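Long-range contacts in G-protein alpha subunit Galpha7 (Naegleria fowleri, PDB 6NE6), which probably binds and hydrolyses guanine nucleotides as the alpha subunit of a heterotrimeric G protein, relaying signals from receptors in the amoeba: residues A[60-65]-A[82-87]; A[70-75]-A[110-115]. All coordinates share one frame; numbering follows the deposited sequence. Where two conformers were deposited one is given.

Contact 1. Residues A[60-65]-A[82-87]; sequences LIQATK and KIEGLE. With EDO (1,2-ethanediol), chain J.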
loop_
_atom_site.group_PDB
_atom_site.type_symbol
_atom_site.label_atom_id
_atom_site.label_comp_id
_atom_site.label_asym_id
_atom_site.label_seq_id
_atom_site.Cartn_x
_atom_site.Cartn_y
_atom_site.Cartn_z
ATOM N N LEU A 60 -5.961 -0.144 17.904
ATOM C CA LEU A 60 -5.442 -1.101 18.879
ATOM C C LEU A 60 -6.206 -1.025 20.196
ATOM O O LEU A 60 -6.511 -2.058 20.799
ATOM C CB LEU A 60 -3.943 -0.868 19.096
ATOM C CG LEU A 60 -3.101 -1.332 17.897
ATOM C CD1 LEU A 60 -1.692 -0.798 17.937
ATOM C CD2 LEU A 60 -3.082 -2.865 17.845
ATOM N N ILE A 61 -6.530 0.188 20.659
ATOM C CA ILE A 61 -7.303 0.316 21.891
ATOM C C ILE A 61 -8.656 -0.361 21.732
ATOM O O ILE A 61 -9.088 -1.135 22.595
ATOM C CB ILE A 61 -7.462 1.795 22.282
ATOM C CG1 ILE A 61 -6.119 2.385 22.690
ATOM C CG2 ILE A 61 -8.482 1.943 23.442
ATOM C CD1 ILE A 61 -6.101 3.928 22.686
ATOM N N GLN A 62 -9.352 -0.081 20.631
ATOM C CA GLN A 62 -10.645 -0.725 20.393
ATOM C C GLN A 62 -10.492 -2.240 20.328
ATOM O O GLN A 62 -11.358 -2.985 20.806
ATOM C CB GLN A 62 -11.278 -0.209 19.098
ATOM C CG GLN A 62 -11.520 1.284 19.063
ATOM C CD GLN A 62 -12.069 1.805 20.366
ATOM O OE1 GLN A 62 -13.096 1.336 20.863
ATOM N NE2 GLN A 62 -11.378 2.778 20.938
ATOM N N ALA A 63 -9.389 -2.704 19.738
ATOM C CA ALA A 63 -9.141 -4.138 19.623
ATOM C C ALA A 63 -9.012 -4.791 20.997
ATOM O O ALA A 63 -9.480 -5.918 21.194
ATOM C CB ALA A 63 -7.882 -4.381 18.791
ATOM N N THR A 64 -8.365 -4.117 21.960
ATOM C CA THR A 64 -8.268 -4.715 23.295
ATOM C C THR A 64 -9.649 -4.868 23.912
ATOM O O THR A 64 -9.900 -5.817 24.667
ATOM C CB THR A 64 -7.389 -3.894 24.255
ATOM O OG1 THR A 64 -8.049 -2.663 24.614
ATOM C CG2 THR A 64 -5.997 -3.628 23.692
ATOM N N LYS A 65 -10.557 -3.948 23.594
ATOM C CA LYS A 65 -11.923 -4.065 24.088
ATOM C C LYS A 65 -12.650 -5.230 23.423
ATOM O O LYS A 65 -13.336 -6.004 24.102
ATOM C CB LYS A 65 -12.659 -2.746 23.869
ATOM C CG LYS A 65 -12.109 -1.634 24.740
ATOM C CD LYS A 65 -12.773 -0.310 24.423
ATOM C CE LYS A 65 -12.378 0.744 25.437
ATOM N NZ LYS A 65 -13.067 2.046 25.189
ATOM N N LYS A 82 -7.882 8.938 26.830
ATOM C CA LYS A 82 -7.489 10.220 26.247
ATOM C C LYS A 82 -7.270 10.093 24.742
ATOM O O LYS A 82 -7.749 10.925 23.962
ATOM C CB LYS A 82 -6.223 10.751 26.929
ATOM C CG LYS A 82 -5.528 11.861 26.132
ATOM C CD LYS A 82 -4.140 12.211 26.674
ATOM C CE LYS A 82 -3.450 13.251 25.782
ATOM N NZ LYS A 82 -2.146 13.743 26.317
ATOM N N ILE A 83 -6.553 9.044 24.321
ATOM C CA ILE A 83 -6.265 8.880 22.902
ATOM C C ILE A 83 -7.546 8.622 22.120
ATOM O O ILE A 83 -7.735 9.176 21.026
ATOM C CB ILE A 83 -5.216 7.768 22.703
ATOM C CG1 ILE A 83 -3.826 8.313 23.072
ATOM C CG2 ILE A 83 -5.270 7.231 21.278
ATOM C CD1 ILE A 83 -2.829 7.278 23.605
ATOM N N GLU A 84 -8.446 7.793 22.661
ATOM C CA GLU A 84 -9.749 7.572 22.039
ATOM C C GLU A 84 -10.473 8.885 21.781
ATOM O O GLU A 84 -11.010 9.111 20.688
ATOM C CB GLU A 84 -10.618 6.691 22.932
ATOM C CG GLU A 84 -10.260 5.231 22.958
ATOM C CD GLU A 84 -11.347 4.415 23.623
ATOM O OE1 GLU A 84 -11.697 4.728 24.779
ATOM O OE2 GLU A 84 -11.877 3.489 22.981
ATOM N N GLY A 85 -10.532 9.747 22.798
ATOM C CA GLY A 85 -11.207 11.024 22.640
ATOM C C GLY A 85 -10.568 11.891 21.572
ATOM O O GLY A 85 -11.262 12.547 20.791
ATOM N N LEU A 86 -9.237 11.911 21.527
ATOM C CA LEU A 86 -8.556 12.748 20.543
ATOM C C LEU A 86 -8.744 12.209 19.134
ATOM O O LEU A 86 -8.937 12.987 18.189
ATOM C CB LEU A 86 -7.070 12.864 20.876
ATOM C CG LEU A 86 -6.728 13.704 22.101
ATOM C CD1 LEU A 86 -5.236 13.645 22.370
ATOM C CD2 LEU A 86 -7.183 15.149 21.905
ATOM N N GLU A 87 -8.680 10.888 18.961
ATOM C CA GLU A 87 -8.905 10.326 17.633
ATOM C C GLU A 87 -10.323 10.602 17.155
ATOM O O GLU A 87 -10.536 10.941 15.985
ATOM C CB GLU A 87 -8.617 8.823 17.619
ATOM C CG GLU A 87 -9.065 8.126 16.325
ATOM C CD GLU A 87 -8.345 8.626 15.079
ATOM O OE1 GLU A 87 -7.294 9.287 15.206
ATOM O OE2 GLU A 87 -8.838 8.359 13.959
HETATM C C1 EDO J . -10.012 2.896 26.804
HETATM O O1 EDO J . -11.318 3.474 26.932
HETATM C C2 EDO J . -9.694 2.082 28.051
HETATM O O2 EDO J . -10.859 1.363 28.471
#
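K65 and E84 meet tip to tip between two helices of the all-helical domain that Galpha subunits carry beside their Ras-like domain. Helix 39-66, the long helix of that domain, supplies residues 60-65, and helix 74-89 supplies residues 82-87. The segments 60-65 and 82-87 cross steeply, with 123° between their directions, and their axes come no closer than 10.9 Å. With backbones that far apart, side chains do the bridging.

The charged part is a salt bridge near the surface. K65 stretches out an extended chain, and its NZ lies 2.9 Å from E84 OE2, reached on the syn side and 19° out of the carboxylate plane. The bond from NZ to E84 OE1 is weak. E84 comes from the other side with its chain extended beyond CG (chi2 -168°), which carries CD out toward helix 39-66. The amide of Q62 lies beside this carboxylate, but its deposited position, one of two, brings NE2 too close to OE2 for the pairing to be trusted.

An ethanediol, probably from the crystallisation liquor, closes a small ring of polar bonds: its O1 accepts from K65 NZ at 2.9 Å and donates to E84 OE1 at 2.5 Å.

Beneath the charges the contact is apolar. I61 sends its two branches to different neighbours. CG2, anti to the backbone N, packs against E84, 3.8 Å from its CG. The other branch ends on I83, and L109 of helix 100-109 touches both isoleucines, so a third helix covers this greasy patch. Where the two isoleucines meet, in the conformer given, one of two for I83, I61 CD1 rests 3.7 Å from I83 CG2.

Contact 2. Residues A[70-75]-A[110-115]; sequences PISTEE and WKEPAI. With EDO (1,2-ethanediol), chain E.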
loop_
_atom_site.group_PDB
_atom_site.type_symbol
_atom_site.label_atom_id
_atom_site.label_comp_id
_atom_site.label_asym_id
_atom_site.label_seq_id
_atom_site.Cartn_x
_atom_site.Cartn_y
_atom_site.Cartn_z
ATOM N N PRO A 70 -8.112 -6.597 29.457
ATOM C CA PRO A 70 -8.021 -5.392 30.286
ATOM C C PRO A 70 -6.631 -4.778 30.231
ATOM O O PRO A 70 -5.614 -5.473 30.159
ATOM C CB PRO A 70 -8.352 -5.900 31.695
ATOM C CG PRO A 70 -9.068 -7.186 31.486
ATOM C CD PRO A 70 -8.489 -7.783 30.242
ATOM N N ILE A 71 -6.606 -3.448 30.249
ATOM C CA ILE A 71 -5.333 -2.751 30.272
ATOM C C ILE A 71 -4.719 -2.876 31.666
ATOM O O ILE A 71 -5.422 -2.922 32.687
ATOM C CB ILE A 71 -5.553 -1.294 29.824
ATOM C CG1 ILE A 71 -5.725 -1.276 28.299
ATOM C CG2 ILE A 71 -4.438 -0.385 30.289
ATOM C CD1 ILE A 71 -6.252 0.038 27.734
ATOM N N SER A 72 -3.386 -2.976 31.703
ATOM C CA SER A 72 -2.702 -3.422 32.921
ATOM C C SER A 72 -2.856 -2.461 34.100
ATOM O O SER A 72 -2.877 -2.910 35.250
ATOM C CB SER A 72 -1.218 -3.640 32.636
ATOM O OG SER A 72 -0.558 -2.412 32.400
ATOM N N THR A 73 -2.924 -1.154 33.852
ATOM C CA THR A 73 -2.902 -0.164 34.923
ATOM C C THR A 73 -3.959 0.895 34.664
ATOM O O THR A 73 -4.363 1.133 33.522
ATOM C CB THR A 73 -1.539 0.540 35.060
ATOM O OG1 THR A 73 -1.258 1.253 33.856
ATOM C CG2 THR A 73 -0.418 -0.460 35.317
ATOM N N GLU A 74 -4.399 1.540 35.750
ATOM C CA GLU A 74 -5.333 2.651 35.609
ATOM C C GLU A 74 -4.699 3.793 34.830
ATOM O O GLU A 74 -5.373 4.474 34.052
ATOM C CB GLU A 74 -5.801 3.142 36.980
ATOM C CG GLU A 74 -6.776 4.311 36.892
ATOM C CD GLU A 74 -8.124 3.929 36.279
ATOM O OE1 GLU A 74 -8.413 2.718 36.145
ATOM O OE2 GLU A 74 -8.901 4.847 35.935
ATOM N N GLU A 75 -3.396 4.017 35.025
ATOM C CA GLU A 75 -2.711 5.059 34.266
ATOM C C GLU A 75 -2.808 4.816 32.760
ATOM O O GLU A 75 -3.127 5.734 31.994
ATOM C CB GLU A 75 -1.251 5.145 34.707
ATOM C CG GLU A 75 -0.449 6.151 33.926
ATOM C CD GLU A 75 1.044 6.062 34.214
ATOM O OE1 GLU A 75 1.425 5.769 35.368
ATOM O OE2 GLU A 75 1.839 6.279 33.274
ATOM N N TRP A 110 2.251 1.990 23.589
ATOM C CA TRP A 110 2.831 0.959 22.734
ATOM C C TRP A 110 3.573 -0.113 23.535
ATOM O O TRP A 110 3.873 -1.179 22.983
ATOM C CB TRP A 110 3.737 1.659 21.714
ATOM C CG TRP A 110 4.463 0.830 20.673
ATOM C CD1 TRP A 110 5.784 0.924 20.364
ATOM C CD2 TRP A 110 3.911 -0.152 19.773
ATOM N NE1 TRP A 110 6.102 0.053 19.348
ATOM C CE2 TRP A 110 4.972 -0.617 18.967
ATOM C CE3 TRP A 110 2.632 -0.686 19.577
ATOM C CZ2 TRP A 110 4.797 -1.593 17.973
ATOM C CZ3 TRP A 110 2.457 -1.664 18.593
ATOM C CH2 TRP A 110 3.541 -2.103 17.807
ATOM N N LYS A 111 3.839 0.129 24.831
ATOM C CA LYS A 111 4.422 -0.865 25.732
ATOM C C LYS A 111 3.377 -1.687 26.484
ATOM O O LYS A 111 3.747 -2.659 27.157
ATOM C CB LYS A 111 5.331 -0.178 26.764
ATOM C CG LYS A 111 6.392 0.741 26.166
ATOM C CD LYS A 111 7.125 1.480 27.290
ATOM C CE LYS A 111 7.724 2.805 26.811
ATOM N NZ LYS A 111 8.179 3.661 27.968
ATOM N N GLU A 112 2.097 -1.331 26.382
ATOM C CA GLU A 112 1.056 -1.970 27.187
ATOM C C GLU A 112 0.789 -3.388 26.684
ATOM O O GLU A 112 0.539 -3.582 25.491
ATOM C CB GLU A 112 -0.220 -1.113 27.138
ATOM C CG GLU A 112 -1.505 -1.823 27.504
ATOM C CD GLU A 112 -1.516 -2.291 28.944
ATOM O OE1 GLU A 112 -0.956 -1.583 29.809
ATOM O OE2 GLU A 112 -2.077 -3.371 29.215
ATOM N N PRO A 113 0.841 -4.399 27.553
ATOM C CA PRO A 113 0.681 -5.780 27.065
ATOM C C PRO A 113 -0.631 -6.032 26.340
ATOM O O PRO A 113 -0.639 -6.765 25.340
ATOM C CB PRO A 113 0.804 -6.625 28.345
ATOM C CG PRO A 113 0.738 -5.657 29.494
ATOM C CD PRO A 113 1.245 -4.348 28.965
ATOM N N ALA A 114 -1.741 -5.437 26.787
ATOM C CA ALA A 114 -3.000 -5.634 26.067
ATOM C C ALA A 114 -2.905 -5.116 24.640
ATOM O O ALA A 114 -3.391 -5.758 23.702
ATOM C CB ALA A 114 -4.156 -4.950 26.796
ATOM N N ILE A 115 -2.286 -3.945 24.464
ATOM C CA ILE A 115 -2.085 -3.372 23.134
ATOM C C ILE A 115 -1.247 -4.310 22.270
ATOM O O ILE A 115 -1.556 -4.547 21.097
ATOM C CB ILE A 115 -1.427 -1.984 23.263
ATOM C CG1 ILE A 115 -2.402 -1.008 23.911
ATOM C CG2 ILE A 115 -0.936 -1.469 21.900
ATOM C CD1 ILE A 115 -3.628 -0.662 23.017
HETATM C C1 EDO E . -7.423 -0.778 34.975
HETATM O O1 EDO E . -7.877 0.098 36.014
HETATM C C2 EDO E . -6.260 -1.613 35.497
HETATM O O2 EDO E . -6.696 -2.409 36.603
HETATM O O HOH W 1 -2.743 -5.973 30.149
#
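E112 reaches across to S72 and grips it at both backbone and side chain. Its CB points toward residues 70-75, and CG stands anti to the backbone N (chi1 160°). A bend at chi2, 64°, sets CD; OE2 then meets the start of helix 113-120. I71, in the conformer given, one of two, lies across this side chain at about a right angle, its CG2 3.7 Å from E112 CD.

At the tip the oxygens divide the work. OE1 takes the hydroxyl of S72 on its syn lone pair, with OG 2.7 Å away; it also accepts from N76 ND2 in the first turn of helix 74-89, and weakly from S72 N. OE2 is the acceptor of the stronger bond from S72 N, at 2.8 Å, the donor standing above the carboxylate plane. From the opposite face of that plane, A114 N donates to the same OE2 at 3.2 Å, in a nearly straight bond of 166°. A water adds another bond to OE2, 2.8 Å away, and also donates to P70 O, tying the loop to the carboxylate a second time. With so many donors around it, the carboxylate is probably stabilised in its charged form.

A114 CB touches P70 O at 3.7 Å, and the apolar pair, I71 CG1 with the same CB, is looser at 4.3 Å.

T73, whose OG1 accepts from N76 N, caps helix 74-89. The bond from A114 N makes E112 the N-cap of helix 113-120, so the arrangement is a side-chain N-cap whose carboxylate also binds the loop leading into a neighbouring helix.

The two contacts interlock along the chain: 60-65 comes first, then 70-75, 82-87 and 110-115, so each spans part of the other. Their centres are 12 Å apart, and both use helix 74-89, contact 2 at its N-terminal end and contact 1 further along. They also touch directly, T64 CG2 lying 3.4 Å from A114 O and I115 CD1 packing against the backbone of I61. Helix 39-66 is thus joined to helices 74-89 and 113-120, and this part of the helical domain holds together as one packed unit. Both contacts lie well out from the chain's centre, on the same side, away from the six-stranded sheet that probably forms the Ras-like, nucleotide-binding core.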